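Local coordinates for protein cyclic GMP-AMP synthase-like receptor (Tribolium castaneum, PDB 7LT2) that senses double-stranded RNA in the cytoplasm and makes cyclic GMP-AMP from ATP and GTP as a signal in innate immunity, at residues A[213-218]-A[248-253]. Residues are numbered along the deposited sequence; the frame is centred on the assembly and turned at random.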
# COMPACT_ATOMS: atom_id res chain seq x y z
N ASN A 213 9.45 16.65 -2.77
CA ASN A 213 9.06 15.72 -3.82
C ASN A 213 10.21 15.49 -4.79
O ASN A 213 10.72 16.45 -5.37
CB ASN A 213 7.84 16.28 -4.55
CG ASN A 213 7.26 15.32 -5.58
OD1 ASN A 213 7.76 14.22 -5.78
ND2 ASN A 213 6.18 15.74 -6.24
N PRO A 214 10.66 14.24 -4.99
CA PRO A 214 11.72 14.01 -5.98
C PRO A 214 11.25 14.14 -7.42
O PRO A 214 12.10 14.26 -8.31
CB PRO A 214 12.18 12.58 -5.67
CG PRO A 214 11.00 11.93 -5.07
CD PRO A 214 10.30 13.01 -4.27
N PHE A 215 9.94 14.11 -7.68
CA PHE A 215 9.41 14.17 -9.05
C PHE A 215 8.32 15.22 -9.16
O PHE A 215 7.18 14.92 -9.53
CB PHE A 215 8.88 12.80 -9.47
CG PHE A 215 9.81 11.67 -9.14
CD1 PHE A 215 11.02 11.53 -9.80
CD2 PHE A 215 9.47 10.73 -8.18
CE1 PHE A 215 11.87 10.50 -9.51
CE2 PHE A 215 10.32 9.69 -7.88
CZ PHE A 215 11.52 9.57 -8.54
N PRO A 216 8.64 16.49 -8.89
CA PRO A 216 7.58 17.52 -8.87
C PRO A 216 6.94 17.77 -10.22
O PRO A 216 5.79 18.23 -10.25
CB PRO A 216 8.31 18.77 -8.35
CG PRO A 216 9.73 18.56 -8.73
CD PRO A 216 9.96 17.08 -8.60
N SER A 217 7.60 17.45 -11.34
CA SER A 217 6.97 17.69 -12.63
C SER A 217 6.11 16.52 -13.09
O SER A 217 5.01 16.74 -13.61
CB SER A 217 8.03 18.01 -13.69
OG SER A 217 8.70 16.84 -14.13
N THR A 218 6.55 15.27 -12.89
CA THR A 218 5.81 14.13 -13.41
C THR A 218 4.93 13.43 -12.38
O THR A 218 3.96 12.78 -12.78
CB THR A 218 6.78 13.10 -14.02
OG1 THR A 218 7.67 12.59 -13.01
CG2 THR A 218 7.59 13.72 -15.15
N GLU A 248 7.07 6.89 -4.07
CA GLU A 248 7.86 5.73 -3.68
C GLU A 248 7.91 4.68 -4.78
O GLU A 248 8.94 4.03 -5.00
CB GLU A 248 7.29 5.11 -2.39
CG GLU A 248 7.50 5.95 -1.15
CD GLU A 248 6.76 5.41 0.07
OE1 GLU A 248 6.27 4.26 0.01
OE2 GLU A 248 6.69 6.12 1.09
N ARG A 249 6.79 4.50 -5.49
CA ARG A 249 6.75 3.49 -6.55
C ARG A 249 7.71 3.84 -7.68
O ARG A 249 8.31 2.95 -8.29
CB ARG A 249 5.32 3.35 -7.07
CG ARG A 249 5.14 2.20 -8.05
CD ARG A 249 3.67 1.85 -8.22
NE ARG A 249 3.08 1.34 -6.99
CZ ARG A 249 1.78 1.25 -6.77
NH1 ARG A 249 0.90 1.62 -7.69
NH2 ARG A 249 1.34 0.78 -5.60
N VAL A 250 7.87 5.14 -7.98
CA VAL A 250 8.83 5.54 -9.01
C VAL A 250 10.26 5.35 -8.51
O VAL A 250 11.14 4.89 -9.25
CB VAL A 250 8.58 6.99 -9.45
CG1 VAL A 250 9.58 7.41 -10.53
CG2 VAL A 250 7.15 7.14 -9.96
N LEU A 251 10.51 5.68 -7.24
CA LEU A 251 11.85 5.53 -6.66
C LEU A 251 12.35 4.09 -6.73
O LEU A 251 13.54 3.86 -6.97
CB LEU A 251 11.85 6.02 -5.21
CG LEU A 251 11.89 7.53 -4.95
CD1 LEU A 251 11.71 7.81 -3.46
CD2 LEU A 251 13.22 8.12 -5.45
N ILE A 252 11.46 3.11 -6.53
CA ILE A 252 11.89 1.71 -6.52
C ILE A 252 11.88 1.07 -7.91
O ILE A 252 12.32 -0.08 -8.05
CB ILE A 252 11.02 0.85 -5.58
CG1 ILE A 252 9.56 0.82 -6.04
CG2 ILE A 252 11.15 1.32 -4.13
CD1 ILE A 252 8.66 -0.06 -5.19
N ASP A 253 11.40 1.78 -8.93
CA ASP A 253 11.26 1.23 -10.27
C ASP A 253 12.58 1.35 -11.03
O ASP A 253 13.45 2.16 -10.68
CB ASP A 253 10.16 1.97 -11.04
CG ASP A 253 9.54 1.14 -12.15
OD1 ASP A 253 9.91 -0.04 -12.35
OD2 ASP A 253 8.65 1.69 -12.85
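Phe215 lays the far end of its ring on Val250, where methyl CG1 forms a CH-pi contact: it sits 3.8 Å from the ring centroid of Phe215 and 24° off the ring normal, displaced toward CZ and CE2. With CG1 anti to the backbone N (chi1 -180°), Val250 presents this methyl to the ring, and its CB closes in on Phe215 CE2 at 3.6 Å. Leu251 reaches the same end of the ring obliquely, its CD2 lying 3.8 Å from Phe215 CZ. A looser apolar contact, 4.4 Å from Leu251 CD2 to Pro214 CG, completes the interface, which buries 174 Å² without any hydrogen bond across it. These residues join the loop between strands 188-200 and 222-225 to helix 245-251, at the surface of the Mab-21 nucleotidyltransferase domain. On the ring face opposite Val250, Pro214 CB lies 4.0 Å above the plane of the Phe215 ring, so the phenyl group is sandwiched between proline and valine. An Asx turn fixes the backbone behind it: Phe215 N donates to Asn213 OD1 (2.9 Å, 164° at the hydrogen), approaching from above the carbonyl plane. Leu251 also packs on Leu286 of helix 278-291, whose Ile289 and Glu290 belong to the manganese site. The CB of Glu248, by similarity a nucleotide-binding residue, is directed away from the loop, and its carboxylate forms a salt bridge with Lys282.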